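Local coordinates for cytoplasmic protein (PDB 7LPO) that probably hydrolyses the beta-glucosidic bond of steryl glucosides, as a sterylglucosidase of glycoside hydrolase family 5, at residues 136-141 / 260-265; 264-269 / 421-426; 461-466 / 527-532; 522-527 / 551-556. One frame throughout, in Å; residues are numbered along the deposited sequence.

Contact 1: residues 136-141 / 260-265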
loop_
_atom_site.group_PDB
_atom_site.type_symbol
_atom_site.label_atom_id
_atom_site.label_comp_id
_atom_site.label_asym_id
_atom_site.label_seq_id
_atom_site.Cartn_x
_atom_site.Cartn_y
_atom_site.Cartn_z
ATOM N N PHE A 136 6.475 -11.518 -15.098
ATOM C CA PHE A 136 6.329 -10.420 -14.157
ATOM C C PHE A 136 7.591 -10.225 -13.330
ATOM O O PHE A 136 8.264 -11.191 -12.961
ATOM C CB PHE A 136 5.149 -10.670 -13.212
ATOM C CG PHE A 136 3.825 -10.466 -13.850
ATOM C CD1 PHE A 136 3.356 -9.189 -14.086
ATOM C CD2 PHE A 136 3.051 -11.550 -14.234
ATOM C CE1 PHE A 136 2.144 -8.991 -14.700
ATOM C CE2 PHE A 136 1.838 -11.360 -14.836
ATOM C CZ PHE A 136 1.380 -10.073 -15.074
ATOM N N ARG A 137 7.908 -8.964 -13.044
ATOM C CA ARG A 137 8.773 -8.623 -11.926
ATOM C C ARG A 137 7.895 -8.452 -10.694
ATOM O O ARG A 137 6.748 -8.010 -10.789
ATOM C CB ARG A 137 9.568 -7.343 -12.191
ATOM C CG ARG A 137 10.356 -7.334 -13.494
ATOM C CD ARG A 137 11.445 -8.424 -13.554
ATOM N NE ARG A 137 12.344 -8.136 -14.671
ATOM C CZ ARG A 137 13.655 -8.360 -14.678
ATOM N NH1 ARG A 137 14.255 -8.903 -13.624
ATOM N NH2 ARG A 137 14.370 -8.030 -15.746
ATOM N N VAL A 138 8.434 -8.815 -9.534
ATOM C CA VAL A 138 7.675 -8.811 -8.289
ATOM C C VAL A 138 8.529 -8.199 -7.184
ATOM O O VAL A 138 9.732 -8.476 -7.095
ATOM C CB VAL A 138 7.249 -10.241 -7.885
ATOM C CG1 VAL A 138 6.589 -10.225 -6.518
ATOM C CG2 VAL A 138 6.328 -10.873 -8.914
ATOM N N PHE A 139 7.914 -7.376 -6.327
ATOM C CA PHE A 139 8.519 -7.059 -5.041
ATOM C C PHE A 139 7.510 -7.349 -3.934
ATOM O O PHE A 139 6.293 -7.240 -4.116
ATOM C CB PHE A 139 9.108 -5.623 -4.980
ATOM C CG PHE A 139 8.112 -4.509 -4.975
ATOM C CD1 PHE A 139 7.542 -4.074 -6.144
ATOM C CD2 PHE A 139 7.827 -3.834 -3.803
ATOM C CE1 PHE A 139 6.650 -3.017 -6.145
ATOM C CE2 PHE A 139 6.938 -2.780 -3.791
ATOM C CZ PHE A 139 6.358 -2.361 -4.964
ATOM N N MET A 140 8.046 -7.809 -2.810
ATOM C CA MET A 140 7.261 -8.392 -1.734
ATOM C C MET A 140 6.820 -7.320 -0.746
ATOM O O MET A 140 7.620 -6.480 -0.327
ATOM C CB MET A 140 8.082 -9.455 -1.006
ATOM C CG MET A 140 8.742 -10.496 -1.894
ATOM S SD MET A 140 7.558 -11.415 -2.906
ATOM C CE MET A 140 6.711 -12.438 -1.822
ATOM N N ASP A 141 5.556 -7.375 -0.351
ATOM C CA ASP A 141 4.969 -6.390 0.553
ATOM C C ASP A 141 4.526 -7.082 1.830
ATOM O O ASP A 141 3.483 -7.761 1.835
ATOM C CB ASP A 141 3.790 -5.693 -0.122
ATOM C CG ASP A 141 2.794 -5.100 0.871
ATOM O OD1 ASP A 141 3.196 -4.700 1.993
ATOM O OD2 ASP A 141 1.597 -5.036 0.514
ATOM N N ASP A 260 15.757 -12.009 -8.132
ATOM C CA ASP A 260 16.347 -11.043 -9.055
ATOM C C ASP A 260 15.759 -11.107 -10.461
ATOM O O ASP A 260 15.496 -10.062 -11.067
ATOM C CB ASP A 260 17.869 -11.228 -9.090
ATOM C CG ASP A 260 18.495 -11.095 -7.710
ATOM O OD1 ASP A 260 18.054 -10.195 -6.958
ATOM O OD2 ASP A 260 19.404 -11.891 -7.367
ATOM N N GLU A 261 15.541 -12.314 -10.984
ATOM C CA GLU A 261 14.873 -12.442 -12.273
ATOM C C GLU A 261 13.385 -12.146 -12.147
ATOM O O GLU A 261 12.786 -11.540 -13.044
ATOM C CB GLU A 261 15.091 -13.843 -12.839
ATOM C CG GLU A 261 14.368 -14.094 -14.158
ATOM C CD GLU A 261 14.771 -15.407 -14.819
ATOM O OE1 GLU A 261 15.473 -16.226 -14.173
ATOM O OE2 GLU A 261 14.382 -15.623 -15.986
ATOM N N CYS A 262 12.766 -12.578 -11.049
ATOM C CA CYS A 262 11.355 -12.293 -10.801
ATOM C C CYS A 262 11.196 -11.430 -9.558
ATOM O O CYS A 262 10.766 -10.277 -9.669
ATOM C CB CYS A 262 10.572 -13.600 -10.678
ATOM S SG CYS A 262 8.848 -13.373 -10.220
ATOM N N VAL A 263 11.544 -11.946 -8.379
ATOM C CA VAL A 263 11.440 -11.204 -7.126
ATOM C C VAL A 263 12.643 -10.270 -7.068
ATOM O O VAL A 263 13.758 -10.697 -6.785
ATOM C CB VAL A 263 11.388 -12.137 -5.916
ATOM C CG1 VAL A 263 11.390 -11.328 -4.626
ATOM C CG2 VAL A 263 10.170 -13.040 -6.006
ATOM N N ILE A 264 12.427 -8.989 -7.344
ATOM C CA ILE A 264 13.554 -8.073 -7.438
ATOM C C ILE A 264 13.895 -7.390 -6.121
ATOM O O ILE A 264 14.995 -6.838 -5.994
ATOM C CB ILE A 264 13.290 -7.015 -8.522
ATOM C CG1 ILE A 264 12.108 -6.115 -8.148
ATOM C CG2 ILE A 264 13.024 -7.696 -9.856
ATOM C CD1 ILE A 264 11.824 -5.002 -9.192
ATOM N N GLY A 265 12.999 -7.406 -5.145
ATOM C CA GLY A 265 13.278 -6.723 -3.895
ATOM C C GLY A 265 12.129 -6.857 -2.921
ATOM O O GLY A 265 11.125 -7.530 -3.185
HETATM O O HOH W 1 10.201 -12.553 -14.298
#
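The flat guanidinium of Arg137 meets the turn before strand 263-265 with an edge: Asp260 O lies in its plane, 3.1 Å from NH1, but at an angle too poor for a hydrogen bond. Glu261 O approaches the group obliquely. The chain is bent at chi2 (-63°), and behind its tip CD of Arg137 passes 4.1 Å from Ile264 CG2, the two side chains crossing at about a right angle. A hydrogen bond of NH1 goes to His19 O, outside both segments.

The backbones pair as parallel strands. Val138 uses both of its polar atoms: its N donates to Cys262 O at 2.8 Å, and its O accepts from Ile264 N at 2.8 Å. Further on, Met140 N donates to Gly265 O at 3.1 Å. A water donates to both Phe136 O and Glu261 O where the strands have not yet joined.

Val138 and Val263 turn to the same face of the sheet. There Val138 CG2 touches Cys262 SG at 3.8 Å and Met140 CG meets Val263 CG1 at 3.9 Å. Leu128 of helix 118-133 packs on Val138, Met140 and Val263, and Lys132 touches Cys262. Phe139 points to the other face, where it stacks on Phe426. Neighbouring parallel strands with a helix against their outer face are the build of the TIM barrel expected for this family.

Contact 2: residues 264-269 / 421-426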
loop_
_atom_site.group_PDB
_atom_site.type_symbol
_atom_site.label_atom_id
_atom_site.label_comp_id
_atom_site.label_asym_id
_atom_site.label_seq_id
_atom_site.Cartn_x
_atom_site.Cartn_y
_atom_site.Cartn_z
ATOM N N ILE A 264 12.427 -8.989 -7.344
ATOM C CA ILE A 264 13.554 -8.073 -7.438
ATOM C C ILE A 264 13.895 -7.390 -6.121
ATOM O O ILE A 264 14.995 -6.838 -5.994
ATOM C CB ILE A 264 13.290 -7.015 -8.522
ATOM C CG1 ILE A 264 12.108 -6.115 -8.148
ATOM C CG2 ILE A 264 13.024 -7.696 -9.856
ATOM C CD1 ILE A 264 11.824 -5.002 -9.192
ATOM N N GLY A 265 12.999 -7.406 -5.145
ATOM C CA GLY A 265 13.278 -6.723 -3.895
ATOM C C GLY A 265 12.129 -6.857 -2.921
ATOM O O GLY A 265 11.125 -7.530 -3.185
ATOM N N TRP A 266 12.287 -6.180 -1.787
ATOM C CA TRP A 266 11.345 -6.268 -0.684
ATOM C C TRP A 266 10.966 -4.868 -0.229
ATOM O O TRP A 266 11.839 -4.013 -0.043
ATOM C CB TRP A 266 11.939 -7.071 0.486
ATOM C CG TRP A 266 12.226 -8.494 0.121
ATOM C CD1 TRP A 266 13.229 -8.940 -0.681
ATOM C CD2 TRP A 266 11.500 -9.652 0.538
ATOM N NE1 TRP A 266 13.175 -10.301 -0.794
ATOM C CE2 TRP A 266 12.121 -10.767 -0.054
ATOM C CE3 TRP A 266 10.391 -9.854 1.359
ATOM C CZ2 TRP A 266 11.663 -12.061 0.132
ATOM C CZ3 TRP A 266 9.931 -11.136 1.544
ATOM C CH2 TRP A 266 10.572 -12.228 0.940
ATOM N N ASP A 267 9.661 -4.638 -0.081
ATOM C CA ASP A 267 9.138 -3.453 0.577
ATOM C C ASP A 267 9.332 -3.580 2.085
ATOM O O ASP A 267 9.453 -4.682 2.630
ATOM C CB ASP A 267 7.653 -3.274 0.257
ATOM C CG ASP A 267 7.247 -1.805 0.078
ATOM O OD1 ASP A 267 7.986 -0.893 0.512
ATOM O OD2 ASP A 267 6.165 -1.567 -0.503
ATOM N N SER A 268 9.374 -2.436 2.763
ATOM C CA SER A 268 9.383 -2.447 4.218
ATOM C C SER A 268 7.945 -2.538 4.736
ATOM O O SER A 268 6.979 -2.533 3.969
ATOM C CB SER A 268 10.124 -1.228 4.762
ATOM O OG SER A 268 9.567 -0.023 4.307
ATOM N N ILE A 269 7.800 -2.656 6.056
ATOM C CA ILE A 269 6.489 -2.871 6.644
ATOM C C ILE A 269 5.517 -1.825 6.138
ATOM O O ILE A 269 5.800 -0.623 6.161
ATOM C CB ILE A 269 6.589 -2.850 8.176
ATOM C CG1 ILE A 269 5.215 -3.114 8.790
ATOM C CG2 ILE A 269 7.145 -1.543 8.674
ATOM C CD1 ILE A 269 5.288 -3.483 10.267
ATOM N N PRO A 421 20.702 -11.567 -1.293
ATOM C CA PRO A 421 21.864 -10.663 -1.320
ATOM C C PRO A 421 21.733 -9.499 -2.277
ATOM O O PRO A 421 22.270 -8.426 -1.984
ATOM C CB PRO A 421 23.022 -11.584 -1.735
ATOM C CG PRO A 421 22.591 -12.956 -1.327
ATOM C CD PRO A 421 21.087 -12.982 -1.456
ATOM N N GLU A 422 21.072 -9.677 -3.420
ATOM C CA GLU A 422 20.922 -8.618 -4.413
ATOM C C GLU A 422 19.590 -7.880 -4.290
ATOM O O GLU A 422 19.151 -7.234 -5.251
ATOM C CB GLU A 422 21.052 -9.195 -5.823
ATOM C CG GLU A 422 22.362 -9.898 -6.105
ATOM C CD GLU A 422 23.535 -8.944 -6.147
ATOM O OE1 GLU A 422 23.319 -7.715 -6.050
ATOM O OE2 GLU A 422 24.679 -9.427 -6.267
ATOM N N SER A 423 18.942 -7.958 -3.133
ATOM C CA SER A 423 17.612 -7.389 -3.004
ATOM C C SER A 423 17.639 -5.875 -3.158
ATOM O O SER A 423 18.496 -5.182 -2.602
ATOM C CB SER A 423 16.999 -7.747 -1.652
ATOM O OG SER A 423 15.749 -7.090 -1.493
ATOM N N ILE A 424 16.677 -5.364 -3.912
ATOM C CA ILE A 424 16.387 -3.939 -3.905
ATOM C C ILE A 424 15.594 -3.625 -2.645
ATOM O O ILE A 424 14.604 -4.297 -2.338
ATOM C CB ILE A 424 15.618 -3.532 -5.173
ATOM C CG1 ILE A 424 16.495 -3.742 -6.414
ATOM C CG2 ILE A 424 15.196 -2.082 -5.088
ATOM C CD1 ILE A 424 15.750 -3.615 -7.730
ATOM N N HIS A 425 16.046 -2.625 -1.896
ATOM C CA HIS A 425 15.293 -2.121 -0.755
ATOM C C HIS A 425 14.267 -1.108 -1.247
ATOM O O HIS A 425 14.625 -0.009 -1.696
ATOM C CB HIS A 425 16.229 -1.486 0.262
ATOM C CG HIS A 425 17.056 -2.474 1.014
ATOM N ND1 HIS A 425 16.586 -3.722 1.359
ATOM C CD2 HIS A 425 18.325 -2.403 1.478
ATOM C CE1 HIS A 425 17.530 -4.375 2.015
ATOM N NE2 HIS A 425 18.594 -3.596 2.101
ATOM N N PHE A 426 12.992 -1.488 -1.193
ATOM C CA PHE A 426 11.896 -0.577 -1.485
ATOM C C PHE A 426 11.535 0.119 -0.185
ATOM O O PHE A 426 10.973 -0.498 0.729
ATOM C CB PHE A 426 10.717 -1.323 -2.095
ATOM C CG PHE A 426 10.967 -1.786 -3.512
ATOM C CD1 PHE A 426 10.683 -0.965 -4.580
ATOM C CD2 PHE A 426 11.504 -3.040 -3.763
ATOM C CE1 PHE A 426 10.913 -1.380 -5.869
ATOM C CE2 PHE A 426 11.730 -3.476 -5.061
ATOM C CZ PHE A 426 11.434 -2.646 -6.114
HETATM O O HOH W 2 13.737 -4.083 2.111
#
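Ile264 meets Phe426 at the ring's edge: its CD1 lies in the ring plane, 3.9 Å from Phe426 CZ, and the side chains cross at about a right angle. Its carbonyl accepts from Ile424 N at 3.1 Å.

Gly265 follows with a bare CA, and the same edge closes in on it, Phe426 CE2 standing 3.8 Å from Gly265 CA. Within its own segment the ring carries Ile424 CG2 over one face, toward the rim.

Trp266 turns to the opposite face of the sheet from Phe426. Its N donates to Ile424 O at 3.0 Å, and its O accepts from Phe426 N. Ser423 OG, anti to its backbone N (chi1 175°), reaches the indole edge in plane, 3.2 Å from Trp266 CD1, while the indole NE1 bonds to His420 ND1. A water links Trp266 O with His425 ND1.

Asp267 places OD1 only 3.0 Å from Phe426 O, acceptor against acceptor. Ser268 N donates weakly to both, to Phe426 O at 3.2 Å and to Asp267 OD1 at 3.1 Å.

The repulsion expected between these two buried oxygens is probably offset by their donors. Ser450 OG bonds to Asp267 OD1 and Arg100 forms a salt bridge with OD2, so the carboxylate has several partners, and the nearby positive charge would probably favour its ionised form.

Contact 3: residues 461-466 / 527-532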
loop_
_atom_site.group_PDB
_atom_site.type_symbol
_atom_site.label_atom_id
_atom_site.label_comp_id
_atom_site.label_asym_id
_atom_site.label_seq_id
_atom_site.Cartn_x
_atom_site.Cartn_y
_atom_site.Cartn_z
ATOM N N THR A 461 -14.584 10.509 0.073
ATOM C CA THR A 461 -15.960 10.875 -0.246
ATOM C C THR A 461 -16.607 9.906 -1.218
ATOM O O THR A 461 -17.826 10.002 -1.439
ATOM C CB THR A 461 -16.015 12.285 -0.835
ATOM O OG1 THR A 461 -15.328 12.301 -2.093
ATOM C CG2 THR A 461 -15.365 13.286 0.109
ATOM N N LYS A 462 -15.835 8.974 -1.792
ATOM C CA LYS A 462 -16.315 8.050 -2.823
ATOM C C LYS A 462 -17.160 8.801 -3.880
ATOM O O LYS A 462 -18.238 8.383 -4.261
ATOM C CB LYS A 462 -17.097 6.893 -2.182
ATOM C CG LYS A 462 -16.220 6.152 -1.164
ATOM C CD LYS A 462 -16.900 4.948 -0.573
ATOM C CE LYS A 462 -15.866 4.029 0.082
ATOM N NZ LYS A 462 -16.520 2.910 0.789
ATOM N N HIS A 463 -16.591 9.915 -4.333
ATOM C CA HIS A 463 -17.213 10.771 -5.336
ATOM C C HIS A 463 -16.088 11.441 -6.111
ATOM O O HIS A 463 -15.089 11.868 -5.525
ATOM C CB HIS A 463 -18.126 11.814 -4.677
ATOM C CG HIS A 463 -18.983 12.568 -5.645
ATOM N ND1 HIS A 463 -20.299 12.238 -5.887
ATOM C CD2 HIS A 463 -18.715 13.644 -6.423
ATOM C CE1 HIS A 463 -20.801 13.071 -6.783
ATOM N NE2 HIS A 463 -19.861 13.935 -7.122
ATOM N N TRP A 464 -16.244 11.518 -7.426
ATOM C CA TRP A 464 -15.340 12.314 -8.252
ATOM C C TRP A 464 -15.884 13.733 -8.222
ATOM O O TRP A 464 -16.882 14.038 -8.877
ATOM C CB TRP A 464 -15.263 11.790 -9.674
ATOM C CG TRP A 464 -14.397 12.645 -10.541
ATOM C CD1 TRP A 464 -14.773 13.296 -11.674
ATOM C CD2 TRP A 464 -13.011 12.963 -10.337
ATOM N NE1 TRP A 464 -13.707 13.990 -12.202
ATOM C CE2 TRP A 464 -12.613 13.804 -11.401
ATOM C CE3 TRP A 464 -12.070 12.621 -9.359
ATOM C CZ2 TRP A 464 -11.318 14.295 -11.524
ATOM C CZ3 TRP A 464 -10.778 13.109 -9.479
ATOM C CH2 TRP A 464 -10.414 13.941 -10.552
ATOM N N ASN A 465 -15.249 14.602 -7.439
ATOM C CA ASN A 465 -15.736 15.958 -7.241
ATOM C C ASN A 465 -15.283 16.899 -8.348
ATOM O O ASN A 465 -14.235 16.702 -8.966
ATOM C CB ASN A 465 -15.247 16.485 -5.899
ATOM C CG ASN A 465 -15.743 15.647 -4.750
ATOM O OD1 ASN A 465 -15.009 14.840 -4.160
ATOM N ND2 ASN A 465 -17.009 15.818 -4.433
ATOM N N TRP A 466 -16.084 17.941 -8.582
ATOM C CA TRP A 466 -15.730 18.999 -9.520
ATOM C C TRP A 466 -14.686 19.941 -8.942
ATOM O O TRP A 466 -14.241 20.860 -9.639
ATOM C CB TRP A 466 -16.981 19.790 -9.939
ATOM C CG TRP A 466 -17.820 20.279 -8.797
ATOM C CD1 TRP A 466 -18.892 19.647 -8.243
ATOM C CD2 TRP A 466 -17.663 21.507 -8.074
ATOM N NE1 TRP A 466 -19.406 20.395 -7.208
ATOM C CE2 TRP A 466 -18.669 21.543 -7.088
ATOM C CE3 TRP A 466 -16.771 22.577 -8.165
ATOM C CZ2 TRP A 466 -18.797 22.599 -6.190
ATOM C CZ3 TRP A 466 -16.902 23.628 -7.279
ATOM C CH2 TRP A 466 -17.905 23.630 -6.298
ATOM N N ASP A 527 -16.975 2.062 -5.929
ATOM C CA ASP A 527 -18.322 2.110 -5.360
ATOM C C ASP A 527 -18.817 3.537 -5.163
ATOM O O ASP A 527 -19.466 3.845 -4.159
ATOM C CB ASP A 527 -18.368 1.334 -4.044
ATOM C CG ASP A 527 -17.331 1.809 -3.027
ATOM O OD1 ASP A 527 -16.255 2.302 -3.430
ATOM O OD2 ASP A 527 -17.585 1.658 -1.809
ATOM N N MET A 528 -18.537 4.413 -6.125
ATOM C CA MET A 528 -18.951 5.805 -6.035
ATOM C C MET A 528 -20.457 5.950 -6.167
ATOM O O MET A 528 -21.128 5.120 -6.781
ATOM C CB MET A 528 -18.316 6.626 -7.141
ATOM C CG MET A 528 -16.836 6.631 -7.149
ATOM S SD MET A 528 -16.292 7.632 -8.523
ATOM C CE MET A 528 -14.560 7.829 -8.087
ATOM N N ASP A 529 -20.981 7.042 -5.601
ATOM C CA ASP A 529 -22.353 7.481 -5.868
ATOM C C ASP A 529 -23.371 6.440 -5.412
ATOM O O ASP A 529 -24.351 6.153 -6.108
ATOM C CB ASP A 529 -22.538 7.798 -7.354
ATOM C CG ASP A 529 -21.598 8.893 -7.836
ATOM O OD1 ASP A 529 -21.542 9.950 -7.175
ATOM O OD2 ASP A 529 -20.905 8.696 -8.862
ATOM N N ASP A 530 -23.139 5.878 -4.226
ATOM C CA ASP A 530 -24.022 4.863 -3.671
ATOM C C ASP A 530 -24.172 3.690 -4.635
ATOM O O ASP A 530 -25.238 3.081 -4.739
ATOM C CB ASP A 530 -25.385 5.458 -3.315
ATOM C CG ASP A 530 -25.281 6.579 -2.293
ATOM O OD1 ASP A 530 -24.461 6.466 -1.357
ATOM O OD2 ASP A 530 -26.019 7.578 -2.429
ATOM N N LYS A 531 -23.084 3.374 -5.343
ATOM C CA LYS A 531 -23.010 2.200 -6.210
ATOM C C LYS A 531 -23.970 2.313 -7.395
ATOM O O LYS A 531 -24.530 1.315 -7.861
ATOM C CB LYS A 531 -23.272 0.925 -5.412
ATOM C CG LYS A 531 -22.370 0.761 -4.192
ATOM C CD LYS A 531 -22.571 -0.603 -3.528
ATOM C CE LYS A 531 -21.610 -0.811 -2.365
ATOM N NZ LYS A 531 -21.776 -2.186 -1.772
ATOM N N LYS A 532 -24.136 3.538 -7.902
ATOM C CA LYS A 532 -24.997 3.748 -9.060
ATOM C C LYS A 532 -24.522 2.935 -10.256
ATOM O O LYS A 532 -25.340 2.423 -11.031
ATOM C CB LYS A 532 -25.045 5.236 -9.403
ATOM C CG LYS A 532 -25.965 5.596 -10.552
ATOM C CD LYS A 532 -26.028 7.120 -10.709
ATOM C CE LYS A 532 -26.941 7.539 -11.849
ATOM N NZ LYS A 532 -28.366 7.184 -11.572
HETATM O O HOH W 3 -18.858 10.742 -8.712
#
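Lys462 and Met528 make the tight part of this contact. Lys462 O sits 3.2 Å from Met528 CA, a CA-H...O approach, and also takes a weak hydrogen bond from Asp529 N at 3.3 Å. Met528 runs on, extended beyond CG, until its CE lies 4.3 Å from Trp464 CB and its sulfur faces the Trp464 backbone N. Trp464 leans on helix 547-559 and bonds through NE1 to Glu490.

To one flank, the Lys462 chain, also extended beyond CG, crosses the Asp527 carboxylate obliquely and ends in a salt bridge: Lys462 NZ is 3.1 Å from Asp527 OD2, on the syn lone pair. The CD and CE methylenes lie against the same carboxylate, and NZ also donates to Gly587 O, its stronger partner, outside the segments.

The looser side holds His463 and Asp529. A water accepts from Trp464 N at 3.0 Å and donates to Asp529 OD2 at 2.9 Å, bridging the two segments beside their direct contacts. The imidazole was modelled in two conformers, so its closeness to Asp529 OD1 is doubtful.

Both backbones bend in a left-handed sense. Lys462 leaves helix 456-461 with positive phi (45°), and Asp529, Asp530 and Lys531 follow one another with positive phi in a short, weakly bonded helical turn. The contact thus docks a helix exit onto a left-handed turn, within the long connections that follow barrel strands 447-449 and 518-522.

Contact 4: residues 522-527 / 551-556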
loop_
_atom_site.group_PDB
_atom_site.type_symbol
_atom_site.label_atom_id
_atom_site.label_comp_id
_atom_site.label_asym_id
_atom_site.label_seq_id
_atom_site.Cartn_x
_atom_site.Cartn_y
_atom_site.Cartn_z
ATOM N N ILE A 522 -1.568 3.220 -5.486
ATOM C CA ILE A 522 -2.346 4.344 -5.999
ATOM C C ILE A 522 -3.616 3.761 -6.595
ATOM O O ILE A 522 -3.590 2.670 -7.175
ATOM C CB ILE A 522 -1.539 5.176 -7.028
ATOM C CG1 ILE A 522 -2.381 6.336 -7.575
ATOM C CG2 ILE A 522 -1.043 4.315 -8.176
ATOM C CD1 ILE A 522 -1.559 7.415 -8.243
ATOM N N GLY A 523 -4.737 4.454 -6.402
ATOM C CA GLY A 523 -6.005 3.935 -6.896
ATOM C C GLY A 523 -7.175 4.816 -6.516
ATOM O O GLY A 523 -7.016 5.858 -5.878
ATOM N N ILE A 524 -8.364 4.368 -6.917
ATOM C CA ILE A 524 -9.607 5.113 -6.697
ATOM C C ILE A 524 -10.717 4.144 -6.322
ATOM O O ILE A 524 -10.647 2.945 -6.621
ATOM C CB ILE A 524 -10.038 5.927 -7.938
ATOM C CG1 ILE A 524 -10.213 5.007 -9.150
ATOM C CG2 ILE A 524 -9.009 7.008 -8.276
ATOM C CD1 ILE A 524 -11.650 4.649 -9.486
ATOM N N PRO A 525 -11.770 4.647 -5.672
ATOM C CA PRO A 525 -12.913 3.787 -5.316
ATOM C C PRO A 525 -13.919 3.647 -6.453
ATOM O O PRO A 525 -14.319 4.629 -7.082
ATOM C CB PRO A 525 -13.540 4.509 -4.120
ATOM C CG PRO A 525 -13.243 5.985 -4.408
ATOM C CD PRO A 525 -11.871 5.995 -5.074
ATOM N N TYR A 526 -14.353 2.414 -6.688
ATOM C CA TYR A 526 -15.319 2.127 -7.737
ATOM C C TYR A 526 -16.759 2.155 -7.241
ATOM O O TYR A 526 -17.679 2.278 -8.061
ATOM C CB TYR A 526 -15.014 0.764 -8.371
ATOM C CG TYR A 526 -13.881 0.826 -9.369
ATOM C CD1 TYR A 526 -14.115 1.170 -10.686
ATOM C CD2 TYR A 526 -12.574 0.567 -8.988
ATOM C CE1 TYR A 526 -13.079 1.246 -11.605
ATOM C CE2 TYR A 526 -11.529 0.645 -9.906
ATOM C CZ TYR A 526 -11.801 0.982 -11.209
ATOM O OH TYR A 526 -10.798 1.032 -12.129
ATOM N N ASP A 527 -16.975 2.062 -5.929
ATOM C CA ASP A 527 -18.322 2.110 -5.360
ATOM C C ASP A 527 -18.817 3.537 -5.163
ATOM O O ASP A 527 -19.466 3.845 -4.159
ATOM C CB ASP A 527 -18.368 1.334 -4.044
ATOM C CG ASP A 527 -17.331 1.809 -3.027
ATOM O OD1 ASP A 527 -16.255 2.302 -3.430
ATOM O OD2 ASP A 527 -17.585 1.658 -1.809
ATOM N N LYS A 551 -12.803 9.112 -15.058
ATOM C CA LYS A 551 -12.121 10.394 -14.895
ATOM C C LYS A 551 -11.207 10.379 -13.674
ATOM O O LYS A 551 -10.051 10.815 -13.741
ATOM C CB LYS A 551 -13.145 11.525 -14.779
ATOM C CG LYS A 551 -13.961 11.788 -16.036
ATOM C CD LYS A 551 -14.794 13.053 -15.872
ATOM C CE LYS A 551 -16.139 12.953 -16.563
ATOM N NZ LYS A 551 -16.004 12.589 -18.003
ATOM N N ALA A 552 -11.718 9.907 -12.535
ATOM C CA ALA A 552 -10.898 9.853 -11.327
ATOM C C ALA A 552 -9.653 9.009 -11.554
ATOM O O ALA A 552 -8.532 9.436 -11.253
ATOM C CB ALA A 552 -11.720 9.299 -10.161
ATOM N N MET A 553 -9.836 7.796 -12.076
ATOM C CA MET A 553 -8.721 6.910 -12.391
ATOM C C MET A 553 -7.725 7.586 -13.335
ATOM O O MET A 553 -6.516 7.542 -13.110
ATOM C CB MET A 553 -9.253 5.626 -13.029
ATOM C CG MET A 553 -8.239 4.526 -13.234
ATOM S SD MET A 553 -7.879 3.605 -11.707
ATOM C CE MET A 553 -6.234 4.013 -11.472
ATOM N N ASP A 554 -8.240 8.183 -14.414
ATOM C CA ASP A 554 -7.370 8.802 -15.417
ATOM C C ASP A 554 -6.595 9.987 -14.852
ATOM O O ASP A 554 -5.449 10.215 -15.247
ATOM C CB ASP A 554 -8.219 9.232 -16.619
ATOM C CG ASP A 554 -7.392 9.787 -17.761
ATOM O OD1 ASP A 554 -6.357 9.189 -18.115
ATOM O OD2 ASP A 554 -7.783 10.833 -18.315
ATOM N N CYS A 555 -7.192 10.742 -13.927
ATOM C CA CYS A 555 -6.462 11.817 -13.257
ATOM C C CYS A 555 -5.303 11.266 -12.427
ATOM O O CYS A 555 -4.175 11.772 -12.494
ATOM C CB CYS A 555 -7.415 12.620 -12.377
ATOM S SG CYS A 555 -6.582 13.828 -11.336
ATOM N N SER A 556 -5.555 10.211 -11.652
ATOM C CA SER A 556 -4.479 9.632 -10.854
ATOM C C SER A 556 -3.406 9.017 -11.743
ATOM O O SER A 556 -2.209 9.140 -11.451
ATOM C CB SER A 556 -5.038 8.588 -9.888
ATOM O OG SER A 556 -5.479 9.215 -8.701
HETATM O O HOH W 4 -5.563 8.055 -6.216
#
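Ile524 carries the apolar part of the contact, with one branch against each of two helix residues. Its CG2 packs on Ala552 CB at 4.0 Å, while CG1, set between the backbone N and the carbonyl carbon (chi1 58°), touches Met553 SD at 3.7 Å. Ile522 CD1 packs against Ser556 one turn along the helix, 3.7 Å from its O and 4.0 Å from its CB.

The sulfur of Met553 also has a polar neighbour: the hydroxyl of Tyr526 stands 3.9 Å from SD. Ile524 CD1 lies over the centre of the Tyr526 ring, 3.9 Å above its plane, so isoleucine, tyrosine and methionine are in mutual contact.

No hydrogen bond runs directly between the segments. A water stands in, donating to Gly523 O and to Ser556 OG, each at 2.7 Å. Just outside, Tyr526 O accepts from Gln549 NE2, nearer the start of the helix.

Helix 547-559 here covers the exit of strand 518-522, whose parallel neighbour 567-570 the chain enters next: a beta-alpha-beta unit of the barrel. Helix 662-665 packs on Met553 and Tyr526, helix 490-512 touches Cys555, and Thr458 of helix 456-461 reaches Ala552.

Contacts 1 and 2 are neighbours, their centres 8 Å apart. They share Ile264 and Gly265, because strand 263-267 pairs with 137-143 on one edge and 424-427 on the other. Contacts 3 and 4 form the second pair, 10 Å between centres; they share Asp527, and Trp464 packs on helix 547-559. The pairs do not touch: their centres are 26 to 36 Å apart, though nearest atoms of contact 4 come to about 10 Å from contacts 1 and 2. Along the chain contact 1 leads into contact 2, both closing before contacts 3 and 4, whose segments alternate. Consecutive middle strands of the TIM barrel and its later strand-to-helix connections are thus sampled by two separate pairs of contacts.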